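Side-chain contacts in serine protease inhibitor (Thermoanaerobacter tengcongensis, PDB 2PEF), which probably inhibits serine proteases as a thermophilic member of the serpin family, and is seen here in the latent state: residues 17-20 and 21-24; 73-76 and 77-81; 139-142 and 143-147; 243-246 and 247-251; 355-358 and 359-362. All coordinates share one frame; numbering follows the deposited sequence.

All five contacts are local, between neighbouring turns of chain, and follow one another from the N terminus to the C terminus of a single serpin domain. Interactions 1, 2 and 4 lie on helices 7-22, 67-80 and 244-252, interaction 3 closes helix 127-140, and interaction 5 joins strand 345-357 to strand 362-372. Interaction 5 is the meeting point: its centre is about 11 Å from that of interaction 4 and about 13 Å from that of interaction 2, and it touches both. Interaction 1 packs against interaction 4 through Ile18. Interaction 3 stands apart, its centre about 31 Å from that of interaction 4, on the side where the reactive loop is inserted in the latent form.

Interaction 1: residues 17-20 and 21-24; sequences SIEL and FKNS
Ser24 and Leu20 form the tight side of this last helical turn. The hydroxyl of Ser24 gives a hydrogen bond of 2.7 Å from OG to Leu20 O, reaching it from above the carbonyl plane, 36° out, and so occupies a carbonyl at the helix end. The Phe21 ring and the Leu20 branches are both buried, each touching Ile33, and Phe21 also meets Ile366 and Thr368. The solvent side is looser. There Glu19 and Lys22 run alongside each other, and Lys22 CD rests 3.4 Å from Glu19 OE2, closer than its own charge comes: NZ to Glu19 OE2 is a long salt bridge of 3.8 Å. Lys22 takes the cramped torsion with CG between backbone N and carbonyl carbon (chi1 76°), which lays CG 3.3 Å from Ile18 O. The ammonium has firmer partners outside, the carbonyls of Leu242 and Lys240. With a methionine here, the Leu242 and Lys240 carbonyls would probably lose their donor and the Glu19 carboxylate its nearby positive charge. Weak bonds from Asn23 N to Glu19 O and Leu20 O mark the helix unwinding, an arrangement that finishes helix A of the serpin fold.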
loop_
_atom_site.group_PDB
_atom_site.type_symbol
_atom_site.label_atom_id
_atom_site.label_comp_id
_atom_site.label_asym_id
_atom_site.label_seq_id
_atom_site.Cartn_x
_atom_site.Cartn_y
_atom_site.Cartn_z
ATOM N N SER A 17 1.136 -7.487 -5.930
ATOM C CA SER A 17 1.732 -6.206 -5.566
ATOM C C SER A 17 2.186 -5.417 -6.788
ATOM O O SER A 17 1.882 -4.225 -6.913
ATOM C CB SER A 17 2.902 -6.420 -4.600
ATOM O OG SER A 17 2.435 -6.936 -3.360
ATOM N N ILE A 18 2.904 -6.083 -7.691
ATOM C CA ILE A 18 3.433 -5.426 -8.889
ATOM C C ILE A 18 2.340 -5.129 -9.918
ATOM O O ILE A 18 2.359 -4.080 -10.561
ATOM C CB ILE A 18 4.636 -6.210 -9.495
ATOM C CG1 ILE A 18 5.798 -6.270 -8.490
ATOM C CG2 ILE A 18 5.098 -5.598 -10.825
ATOM C CD1 ILE A 18 6.305 -4.906 -7.984
ATOM N N GLU A 19 1.371 -6.030 -10.056
ATOM C CA GLU A 19 0.240 -5.760 -10.947
ATOM C C GLU A 19 -0.580 -4.574 -10.436
ATOM O O GLU A 19 -1.005 -3.719 -11.216
ATOM C CB GLU A 19 -0.642 -6.995 -11.142
ATOM C CG GLU A 19 0.014 -8.110 -11.955
ATOM C CD GLU A 19 0.557 -7.639 -13.299
ATOM O OE1 GLU A 19 -0.213 -7.038 -14.074
ATOM O OE2 GLU A 19 1.758 -7.871 -13.575
ATOM N N LEU A 20 -0.781 -4.515 -9.120
ATOM C CA LEU A 20 -1.442 -3.370 -8.503
ATOM C C LEU A 20 -0.662 -2.082 -8.777
ATOM O O LEU A 20 -1.230 -1.105 -9.266
ATOM C CB LEU A 20 -1.609 -3.590 -6.994
ATOM C CG LEU A 20 -2.545 -2.655 -6.229
ATOM C CD1 LEU A 20 -3.986 -2.772 -6.730
ATOM C CD2 LEU A 20 -2.471 -2.950 -4.734
ATOM N N PHE A 21 0.640 -2.102 -8.482
ATOM C CA PHE A 21 1.519 -0.953 -8.718
ATOM C C PHE A 21 1.506 -0.476 -10.168
ATOM O O PHE A 21 1.248 0.699 -10.434
ATOM C CB PHE A 21 2.947 -1.269 -8.260
ATOM C CG PHE A 21 3.949 -0.187 -8.576
ATOM C CD1 PHE A 21 3.831 1.081 -8.016
ATOM C CD2 PHE A 21 5.028 -0.449 -9.416
ATOM C CE1 PHE A 21 4.772 2.075 -8.298
ATOM C CE2 PHE A 21 5.968 0.536 -9.702
ATOM C CZ PHE A 21 5.839 1.799 -9.144
ATOM N N LYS A 22 1.753 -1.389 -11.107
ATOM C CA LYS A 22 1.934 -1.004 -12.511
ATOM C C LYS A 22 0.657 -0.472 -13.175
ATOM O O LYS A 22 0.711 0.098 -14.272
ATOM C CB LYS A 22 2.550 -2.153 -13.320
ATOM C CG LYS A 22 1.592 -3.286 -13.663
ATOM C CD LYS A 22 2.351 -4.538 -14.090
ATOM C CE LYS A 22 3.028 -4.367 -15.437
ATOM N NZ LYS A 22 3.722 -5.617 -15.865
ATOM N N ASN A 23 -0.479 -0.664 -12.510
ATOM C CA ASN A 23 -1.750 -0.131 -12.985
ATOM C C ASN A 23 -2.242 1.091 -12.193
ATOM O O ASN A 23 -3.339 1.601 -12.442
ATOM C CB ASN A 23 -2.809 -1.239 -13.024
ATOM C CG ASN A 23 -2.523 -2.279 -14.095
ATOM O OD1 ASN A 23 -2.245 -3.442 -13.791
ATOM N ND2 ASN A 23 -2.584 -1.864 -15.361
ATOM N N SER A 24 -1.411 1.565 -11.266
ATOM C CA SER A 24 -1.759 2.676 -10.373
ATOM C C SER A 24 -0.848 3.895 -10.558
ATOM O O SER A 24 -0.815 4.797 -9.712
ATOM C CB SER A 24 -1.705 2.208 -8.915
ATOM O OG SER A 24 -2.575 1.115 -8.692
#

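Interaction 2: residues 73-76 and 77-81; sequences YLYT and YMKKL
Tyr73 to Thr76 accept in turn from the amides of Tyr77 to Lys80, a regular run of i to i+4 bonds that bends most at the last, where Lys80 N lies 3.0 Å from Thr76 O with an angle of 131° at the hydrogen. On the outer side Tyr75 and Lys79 lie alongside each other and point the same way. Tyr75 carries CG opposite its backbone N (chi1 166°), and Lys79 does the same before running out fully extended, a pairing that brings Lys79 NZ to 3.3 Å from Tyr75 OH in a hydrogen bond. Of the methylenes CD comes closest to the ring, at its hydroxyl end, 4.1 Å from Tyr75 CZ and obliquely. Lys79 NZ also makes a salt bridge with Glu2. The helix is 67-80, helix D of the serpin fold, and one flank of it takes up the first residues of this chain: Thr76 OG1 bonds to Lys3 N as well as Lys72 O, and Tyr73 OH to Asp6. Met78 bends at its thioether, folding CE back to 3.5 Å from Leu74 O while its side chain meets Leu40 and Ile91. Tyr77 turns inward instead, its ring meeting Phe9, with Leu81 CG 4.0 Å above one ring face toward the rim. At the far end Tyr77 OH is hydrogen-bonded to Asp357 OD2, 2.8 Å away, in the hairpin that joins strands 345-357 and 362-372.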
loop_
_atom_site.group_PDB
_atom_site.type_symbol
_atom_site.label_atom_id
_atom_site.label_comp_id
_atom_site.label_asym_id
_atom_site.label_seq_id
_atom_site.Cartn_x
_atom_site.Cartn_y
_atom_site.Cartn_z
ATOM N N TYR A 73 -2.381 -17.137 5.952
ATOM C CA TYR A 73 -1.152 -16.483 5.503
ATOM C C TYR A 73 -1.045 -15.047 6.015
ATOM O O TYR A 73 -0.006 -14.634 6.538
ATOM C CB TYR A 73 -1.096 -16.453 3.976
ATOM C CG TYR A 73 -0.540 -17.679 3.286
ATOM C CD1 TYR A 73 -1.196 -18.221 2.178
ATOM C CD2 TYR A 73 0.643 -18.283 3.710
ATOM C CE1 TYR A 73 -0.692 -19.331 1.516
ATOM C CE2 TYR A 73 1.156 -19.401 3.051
ATOM C CZ TYR A 73 0.483 -19.913 1.954
ATOM O OH TYR A 73 0.973 -21.015 1.293
ATOM N N LEU A 74 -2.120 -14.280 5.849
ATOM C CA LEU A 74 -2.106 -12.866 6.209
ATOM C C LEU A 74 -2.050 -12.669 7.719
ATOM O O LEU A 74 -1.320 -11.806 8.211
ATOM C CB LEU A 74 -3.300 -12.133 5.594
ATOM C CG LEU A 74 -3.218 -11.932 4.078
ATOM C CD1 LEU A 74 -4.481 -11.281 3.565
ATOM C CD2 LEU A 74 -1.991 -11.107 3.683
ATOM N N TYR A 75 -2.806 -13.486 8.448
ATOM C CA TYR A 75 -2.725 -13.497 9.900
ATOM C C TYR A 75 -1.286 -13.745 10.354
ATOM O O TYR A 75 -0.779 -13.048 11.223
ATOM C CB TYR A 75 -3.673 -14.551 10.489
ATOM C CG TYR A 75 -3.420 -14.867 11.942
ATOM C CD1 TYR A 75 -3.856 -14.006 12.947
ATOM C CD2 TYR A 75 -2.750 -16.033 12.313
ATOM C CE1 TYR A 75 -3.627 -14.292 14.285
ATOM C CE2 TYR A 75 -2.512 -16.327 13.651
ATOM C CZ TYR A 75 -2.954 -15.455 14.628
ATOM O OH TYR A 75 -2.713 -15.754 15.947
ATOM N N THR A 76 -0.627 -14.724 9.741
ATOM C CA THR A 76 0.739 -15.080 10.113
ATOM C C THR A 76 1.720 -13.984 9.694
ATOM O O THR A 76 2.632 -13.629 10.452
ATOM C CB THR A 76 1.144 -16.425 9.491
ATOM O OG1 THR A 76 0.126 -17.399 9.770
ATOM C CG2 THR A 76 2.475 -16.902 10.056
ATOM N N TYR A 77 1.512 -13.447 8.494
ATOM C CA TYR A 77 2.347 -12.366 7.977
ATOM C C TYR A 77 2.304 -11.150 8.896
ATOM O O TYR A 77 3.349 -10.619 9.279
ATOM C CB TYR A 77 1.924 -11.979 6.559
ATOM C CG TYR A 77 2.914 -11.076 5.859
ATOM C CD1 TYR A 77 4.226 -11.495 5.633
ATOM C CD2 TYR A 77 2.538 -9.809 5.416
ATOM C CE1 TYR A 77 5.142 -10.673 4.985
ATOM C CE2 TYR A 77 3.450 -8.975 4.764
ATOM C CZ TYR A 77 4.748 -9.413 4.555
ATOM O OH TYR A 77 5.652 -8.591 3.919
ATOM N N MET A 78 1.093 -10.718 9.252
ATOM C CA MET A 78 0.903 -9.592 10.167
ATOM C C MET A 78 1.511 -9.862 11.544
ATOM O O MET A 78 2.111 -8.970 12.153
ATOM C CB MET A 78 -0.580 -9.255 10.311
ATOM C CG MET A 78 -1.201 -8.620 9.078
ATOM S SD MET A 78 -2.863 -8.019 9.421
ATOM C CE MET A 78 -3.792 -9.549 9.345
ATOM N N LYS A 79 1.362 -11.096 12.017
ATOM C CA LYS A 79 1.902 -11.516 13.303
ATOM C C LYS A 79 3.423 -11.402 13.332
ATOM O O LYS A 79 4.000 -11.090 14.376
ATOM C CB LYS A 79 1.479 -12.958 13.605
ATOM C CG LYS A 79 1.785 -13.438 15.013
ATOM C CD LYS A 79 1.031 -14.721 15.307
ATOM C CE LYS A 79 1.266 -15.195 16.724
ATOM N NZ LYS A 79 0.325 -16.300 17.084
ATOM N N LYS A 80 4.061 -11.641 12.185
ATOM C CA LYS A 80 5.525 -11.715 12.115
ATOM C C LYS A 80 6.231 -10.463 11.575
ATOM O O LYS A 80 7.467 -10.384 11.618
ATOM C CB LYS A 80 5.959 -12.969 11.348
ATOM C CG LYS A 80 5.778 -14.257 12.152
ATOM C CD LYS A 80 6.258 -15.503 11.405
ATOM C CE LYS A 80 7.784 -15.622 11.354
ATOM N NZ LYS A 80 8.454 -15.549 12.694
ATOM N N LEU A 81 5.466 -9.496 11.070
ATOM C CA LEU A 81 6.050 -8.241 10.601
ATOM C C LEU A 81 6.613 -7.476 11.794
ATOM O O LEU A 81 5.861 -7.119 12.707
ATOM C CB LEU A 81 5.024 -7.387 9.844
ATOM C CG LEU A 81 4.798 -7.700 8.363
ATOM C CD1 LEU A 81 3.553 -6.972 7.866
ATOM C CD2 LEU A 81 6.019 -7.363 7.492
#

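Interaction 3: residues 139-142 and 143-147; sequences SKTN and GMIDK
Thr141 and Met144 close the type I' turn that follows helix 127-140, where Asn142, with positive phi, is the C-prime residue of a Schellman motif. That motif pairs Gly143 N with Lys138 O and Asn142 N with Ser139 O; the turn adds Met144 N to Thr141 O at 2.9 Å. This last N-H comes from well above the carbonyl plane, 55° out of it, since the chain is doubling back tightly. Gly143 also has positive phi, 80°, and a beta carbon there would run into the carbonyl oxygen of Asn142.

The Met144 side chain curls round Thr141 O. Its CB starts 3.2 Å from Thr141 O and CG follows at 3.4 Å. The sulfur then swings wider, to 4.1 Å from Thr141 O, before a bend about the thioether bond (chi3 -85°) returns CE to 3.2 Å from it. Three carbons thus lie against a carbonyl oxygen that already accepts one N-H, while the methionine also touches Ala165, Phe315 and Lys324 of the strands.

Helix 127-140 is helix F of the serpin fold, which lies across the main sheet. Beneath this turn runs strand 322-331, between strands 158-169 and 310-318, the place taken by the inserted reactive loop in latent serpins; Thr141 and Ile145 both touch its Val328. Thr141 is buried, and its hydroxyl bonds back to Val137 O of the helix. It also receives the next amide of the chain, Ile145 N, at 3.0 Å from Thr141 OG1.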
loop_
_atom_site.group_PDB
_atom_site.type_symbol
_atom_site.label_atom_id
_atom_site.label_comp_id
_atom_site.label_asym_id
_atom_site.label_seq_id
_atom_site.Cartn_x
_atom_site.Cartn_y
_atom_site.Cartn_z
ATOM N N SER A 139 -5.763 8.279 13.948
ATOM C CA SER A 139 -5.058 7.611 15.048
ATOM C C SER A 139 -4.166 6.473 14.552
ATOM O O SER A 139 -3.005 6.355 14.964
ATOM C CB SER A 139 -6.051 7.069 16.080
ATOM O OG SER A 139 -5.375 6.306 17.071
ATOM N N LYS A 140 -4.715 5.644 13.668
ATOM C CA LYS A 140 -4.031 4.434 13.211
ATOM C C LYS A 140 -2.895 4.704 12.223
ATOM O O LYS A 140 -2.054 3.829 11.981
ATOM C CB LYS A 140 -5.037 3.427 12.629
ATOM C CG LYS A 140 -6.167 3.017 13.576
ATOM C CD LYS A 140 -5.649 2.417 14.875
ATOM C CE LYS A 140 -6.786 1.903 15.736
ATOM N NZ LYS A 140 -6.319 1.582 17.113
ATOM N N THR A 141 -2.881 5.905 11.641
ATOM C CA THR A 141 -1.796 6.324 10.753
ATOM C C THR A 141 -0.901 7.364 11.426
ATOM O O THR A 141 -0.115 8.041 10.760
ATOM C CB THR A 141 -2.315 6.900 9.405
ATOM O OG1 THR A 141 -3.028 8.121 9.643
ATOM C CG2 THR A 141 -3.215 5.903 8.686
ATOM N N ASN A 142 -1.020 7.482 12.746
ATOM C CA ASN A 142 -0.278 8.487 13.515
ATOM C C ASN A 142 -0.274 9.857 12.823
ATOM O O ASN A 142 0.766 10.508 12.687
ATOM C CB ASN A 142 1.142 7.992 13.832
ATOM C CG ASN A 142 1.143 6.642 14.539
ATOM O OD1 ASN A 142 0.434 6.443 15.526
ATOM N ND2 ASN A 142 1.937 5.708 14.031
ATOM N N GLY A 143 -1.457 10.269 12.375
ATOM C CA GLY A 143 -1.662 11.587 11.780
ATOM C C GLY A 143 -1.245 11.748 10.330
ATOM O O GLY A 143 -1.426 12.825 9.754
ATOM N N MET A 144 -0.686 10.695 9.734
ATOM C CA MET A 144 -0.213 10.759 8.345
ATOM C C MET A 144 -1.351 10.881 7.338
ATOM O O MET A 144 -1.216 11.559 6.322
ATOM C CB MET A 144 0.670 9.558 8.013
ATOM C CG MET A 144 2.054 9.651 8.635
ATOM S SD MET A 144 3.113 8.255 8.223
ATOM C CE MET A 144 2.634 7.070 9.476
ATOM N N ILE A 145 -2.468 10.217 7.622
ATOM C CA ILE A 145 -3.681 10.382 6.828
ATOM C C ILE A 145 -4.808 10.744 7.787
ATOM O O ILE A 145 -5.195 9.933 8.628
ATOM C CB ILE A 145 -3.999 9.112 5.996
ATOM C CG1 ILE A 145 -2.934 8.928 4.907
ATOM C CG2 ILE A 145 -5.375 9.217 5.341
ATOM C CD1 ILE A 145 -2.640 7.501 4.558
ATOM N N ASP A 146 -5.319 11.968 7.662
ATOM C CA ASP A 146 -6.256 12.513 8.643
ATOM C C ASP A 146 -7.727 12.330 8.281
ATOM O O ASP A 146 -8.589 12.375 9.162
ATOM C CB ASP A 146 -5.949 13.991 8.929
ATOM C CG ASP A 146 -6.305 14.908 7.770
ATOM O OD1 ASP A 146 -6.252 14.472 6.600
ATOM O OD2 ASP A 146 -6.633 16.083 8.036
ATOM N N LYS A 147 -8.003 12.138 6.990
ATOM C CA LYS A 147 -9.374 11.991 6.487
ATOM C C LYS A 147 -9.474 10.977 5.350
ATOM O O LYS A 147 -8.598 10.919 4.487
ATOM C CB LYS A 147 -9.911 13.339 5.997
ATOM C CG LYS A 147 -10.438 14.250 7.094
ATOM C CD LYS A 147 -11.271 15.383 6.511
#

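Interaction 4: residues 243-246 and 247-251; sequences TGQK and FIDLI
Gln245 and Asp249, one turn apart, bring their polar ends together on the outer face of helix 244-252. Gln245 starts with CG opposite its own N (chi1 177°) and then kinks at chi2, which turns the amide back over the following turn. Asp249 leans to meet it, with CB 3.2 Å from Gln245 O and OD2 3.8 Å from Gln245 CG; the two flat groups are twisted 53° from each other. If a leucine replaced Asp249, the Gln245 amide would probably lose its polar neighbour and be free to turn.

Leu250 and Ile248 instead lie against backbone carbonyls. Leu250 has CG between backbone N and carbonyl carbon (chi1 70°), which folds its CD2 down to 3.5 Å from Lys246 O. Ile248 sets CG1 beside the N, 3.4 Å from Gly244 O. At the start of the helix Thr243 is the N-cap, its OG1 accepting from Lys246 N at 2.9 Å. Phe247 and Ile248 aim their hydrocarbon ends inward, Phe247 onto Ile18, Ile356 and Pro363, and Ile248 onto Tyr11 and Ala14 of helix 7-22.

The chemistry divides this helix cleanly: hydrocarbon is spent on strand and helix neighbours, while amide, carboxylate and the ammonium of Lys246 are kept for the more exposed face, where water can probably help to solvate the charges.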
loop_
_atom_site.group_PDB
_atom_site.type_symbol
_atom_site.label_atom_id
_atom_site.label_comp_id
_atom_site.label_asym_id
_atom_site.label_seq_id
_atom_site.Cartn_x
_atom_site.Cartn_y
_atom_site.Cartn_z
ATOM N N THR A 243 7.459 -7.432 -13.123
ATOM C CA THR A 243 6.575 -8.505 -12.678
ATOM C C THR A 243 6.936 -8.769 -11.223
ATOM O O THR A 243 7.985 -8.326 -10.758
ATOM C CB THR A 243 6.786 -9.808 -13.480
ATOM O OG1 THR A 243 8.083 -10.344 -13.190
ATOM C CG2 THR A 243 6.645 -9.576 -14.988
ATOM N N GLY A 244 6.086 -9.496 -10.501
ATOM C CA GLY A 244 6.426 -9.916 -9.138
ATOM C C GLY A 244 7.772 -10.623 -9.106
ATOM O O GLY A 244 8.622 -10.308 -8.276
ATOM N N GLN A 245 7.963 -11.563 -10.038
ATOM C CA GLN A 245 9.211 -12.328 -10.168
ATOM C C GLN A 245 10.417 -11.412 -10.363
ATOM O O GLN A 245 11.436 -11.550 -9.682
ATOM C CB GLN A 245 9.104 -13.315 -11.343
ATOM C CG GLN A 245 10.356 -14.132 -11.633
ATOM C CD GLN A 245 10.623 -15.199 -10.587
ATOM O OE1 GLN A 245 11.651 -15.171 -9.908
ATOM N NE2 GLN A 245 9.696 -16.141 -10.447
ATOM N N LYS A 246 10.287 -10.470 -11.291
ATOM C CA LYS A 246 11.364 -9.541 -11.608
ATOM C C LYS A 246 11.701 -8.621 -10.445
ATOM O O LYS A 246 12.872 -8.298 -10.223
ATOM C CB LYS A 246 11.026 -8.726 -12.853
ATOM C CG LYS A 246 11.180 -9.510 -14.139
ATOM C CD LYS A 246 11.170 -8.596 -15.350
ATOM C CE LYS A 246 11.435 -9.379 -16.625
ATOM N NZ LYS A 246 12.831 -9.914 -16.682
ATOM N N PHE A 247 10.684 -8.217 -9.687
ATOM C CA PHE A 247 10.918 -7.373 -8.515
ATOM C C PHE A 247 11.681 -8.114 -7.413
ATOM O O PHE A 247 12.659 -7.595 -6.880
ATOM C CB PHE A 247 9.604 -6.804 -7.971
ATOM C CG PHE A 247 9.789 -5.866 -6.811
ATOM C CD1 PHE A 247 10.213 -4.559 -7.023
ATOM C CD2 PHE A 247 9.558 -6.294 -5.507
ATOM C CE1 PHE A 247 10.400 -3.688 -5.960
ATOM C CE2 PHE A 247 9.740 -5.427 -4.432
ATOM C CZ PHE A 247 10.166 -4.122 -4.665
ATOM N N ILE A 248 11.232 -9.320 -7.067
ATOM C CA ILE A 248 11.926 -10.107 -6.045
ATOM C C ILE A 248 13.357 -10.387 -6.504
ATOM O O ILE A 248 14.304 -10.251 -5.720
ATOM C CB ILE A 248 11.183 -11.432 -5.695
ATOM C CG1 ILE A 248 9.753 -11.168 -5.195
ATOM C CG2 ILE A 248 11.969 -12.247 -4.666
ATOM C CD1 ILE A 248 9.639 -10.336 -3.904
ATOM N N ASP A 249 13.511 -10.749 -7.778
ATOM C CA ASP A 249 14.823 -11.088 -8.339
ATOM C C ASP A 249 15.814 -9.930 -8.360
ATOM O O ASP A 249 16.996 -10.132 -8.116
ATOM C CB ASP A 249 14.682 -11.686 -9.745
ATOM C CG ASP A 249 14.204 -13.127 -9.725
ATOM O OD1 ASP A 249 13.998 -13.684 -8.625
ATOM O OD2 ASP A 249 14.035 -13.707 -10.819
ATOM N N LEU A 250 15.346 -8.720 -8.652
ATOM C CA LEU A 250 16.252 -7.577 -8.710
ATOM C C LEU A 250 16.839 -7.242 -7.334
ATOM O O LEU A 250 17.976 -6.776 -7.242
ATOM C CB LEU A 250 15.600 -6.362 -9.387
ATOM C CG LEU A 250 14.474 -5.568 -8.720
ATOM C CD1 LEU A 250 15.034 -4.509 -7.778
ATOM C CD2 LEU A 250 13.608 -4.907 -9.783
ATOM N N ILE A 251 16.071 -7.508 -6.277
ATOM C CA ILE A 251 16.547 -7.331 -4.905
ATOM C C ILE A 251 17.496 -8.469 -4.526
ATOM O O ILE A 251 18.579 -8.226 -3.982
ATOM C CB ILE A 251 15.376 -7.250 -3.883
ATOM C CG1 ILE A 251 14.526 -5.999 -4.125
ATOM C CG2 ILE A 251 15.903 -7.265 -2.447
ATOM C CD1 ILE A 251 13.134 -6.072 -3.518
#

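Interaction 5: residues 355-358 and 359-362; sequences IIDN and STNL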
loop_
_atom_site.group_PDB
_atom_site.type_symbol
_atom_site.label_atom_id
_atom_site.label_comp_id
_atom_site.label_asym_id
_atom_site.label_seq_id
_atom_site.Cartn_x
_atom_site.Cartn_y
_atom_site.Cartn_z
ATOM N N ILE A 355 9.570 0.350 -0.035
ATOM C CA ILE A 355 9.931 -0.004 1.326
ATOM C C ILE A 355 9.650 -1.499 1.428
ATOM O O ILE A 355 8.500 -1.925 1.283
ATOM C CB ILE A 355 9.098 0.790 2.357
ATOM C CG1 ILE A 355 9.384 2.293 2.214
ATOM C CG2 ILE A 355 9.374 0.282 3.773
ATOM C CD1 ILE A 355 8.420 3.184 2.964
ATOM N N ILE A 356 10.699 -2.291 1.653
ATOM C CA ILE A 356 10.568 -3.751 1.634
ATOM C C ILE A 356 10.754 -4.416 2.995
ATOM O O ILE A 356 11.530 -3.961 3.837
ATOM C CB ILE A 356 11.515 -4.436 0.581
ATOM C CG1 ILE A 356 12.994 -4.156 0.885
ATOM C CG2 ILE A 356 11.137 -4.022 -0.843
ATOM C CD1 ILE A 356 13.979 -5.139 0.241
ATOM N N ASP A 357 10.015 -5.507 3.179
ATOM C CA ASP A 357 10.179 -6.421 4.294
ATOM C C ASP A 357 11.326 -7.357 3.912
ATOM O O ASP A 357 11.192 -8.176 2.999
ATOM C CB ASP A 357 8.847 -7.164 4.502
ATOM C CG ASP A 357 8.990 -8.500 5.225
ATOM O OD1 ASP A 357 9.911 -8.673 6.051
ATOM O OD2 ASP A 357 8.138 -9.379 4.967
ATOM N N ASN A 358 12.458 -7.220 4.604
ATOM C CA ASN A 358 13.658 -7.997 4.273
ATOM C C ASN A 358 13.546 -9.514 4.440
ATOM O O ASN A 358 14.358 -10.260 3.883
ATOM C CB ASN A 358 14.884 -7.445 5.010
ATOM C CG ASN A 358 15.342 -6.112 4.458
ATOM O OD1 ASN A 358 15.308 -5.882 3.247
ATOM N ND2 ASN A 358 15.780 -5.219 5.347
ATOM N N SER A 359 12.541 -9.975 5.183
ATOM C CA SER A 359 12.330 -11.417 5.355
ATOM C C SER A 359 11.728 -12.075 4.110
ATOM O O SER A 359 11.839 -13.291 3.932
ATOM C CB SER A 359 11.463 -11.709 6.586
ATOM O OG SER A 359 10.099 -11.392 6.348
ATOM N N THR A 360 11.096 -11.271 3.253
ATOM C CA THR A 360 10.381 -11.789 2.078
ATOM C C THR A 360 10.734 -11.054 0.783
ATOM O O THR A 360 10.507 -11.577 -0.309
ATOM C CB THR A 360 8.849 -11.678 2.255
ATOM O OG1 THR A 360 8.493 -10.299 2.417
ATOM C CG2 THR A 360 8.358 -12.488 3.455
ATOM N N ASN A 361 11.276 -9.842 0.918
ATOM C CA ASN A 361 11.489 -8.909 -0.198
ATOM C C ASN A 361 10.198 -8.314 -0.779
ATOM O O ASN A 361 10.214 -7.674 -1.833
ATOM C CB ASN A 361 12.380 -9.516 -1.286
ATOM C CG ASN A 361 13.819 -9.634 -0.848
ATOM O OD1 ASN A 361 14.270 -8.903 0.034
ATOM N ND2 ASN A 361 14.554 -10.556 -1.458
ATOM N N LEU A 362 9.089 -8.491 -0.062
ATOM C CA LEU A 362 7.803 -7.929 -0.470
ATOM C C LEU A 362 7.716 -6.425 -0.209
ATOM O O LEU A 362 8.160 -5.950 0.836
ATOM C CB LEU A 362 6.652 -8.644 0.244
ATOM C CG LEU A 362 6.366 -10.080 -0.205
ATOM C CD1 LEU A 362 5.399 -10.759 0.756
ATOM C CD2 LEU A 362 5.819 -10.111 -1.627
HETATM O O HOH W 1 16.216 -7.835 1.526
#
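Asp357 turns CG opposite its backbone N (chi1 157°), while Ser359 (74°) and Thr360 (61°) both tuck their hydroxyls between N and carbonyl carbon, and these three choices bring the groups together. The carboxylate then grips the bend with each oxygen. Asp357 OD1 takes Ser359 OG at 2.7 Å on its syn side and Ser359 N from above the carboxylate plane. Thr360 OG1 reaches Asp357 OD2 at 2.7 Å, likewise from above. Thr360 OG1 also accepts from Leu362 N, 3.1 Å away, an ST turn, so one hydroxyl links the carboxylate to the outgoing chain. The backbone repeats the closure: Asp357 O receives Asn361 N at 2.7 Å. A second amide, Thr360 N, bonds to Asp357 O at 3.1 Å. On the far side one water donates to Asn358 OD1 and Asn361 OD1, and Asn358 ND2 bonds to Ser223. Ile356 CD1 lies 3.8 Å from Asn361 OD1.

This is the hairpin joining strands 345-357 and 362-372, s4B and s5B of the serpin fold. Around it, Ile356 and Asn361 pack on Ile251 of helix 244-252, Leu362 on Phe9 and Ala14 of helix 7-22, and Thr360 on Tyr77 of helix 67-80, whose OH also reaches the carboxylate.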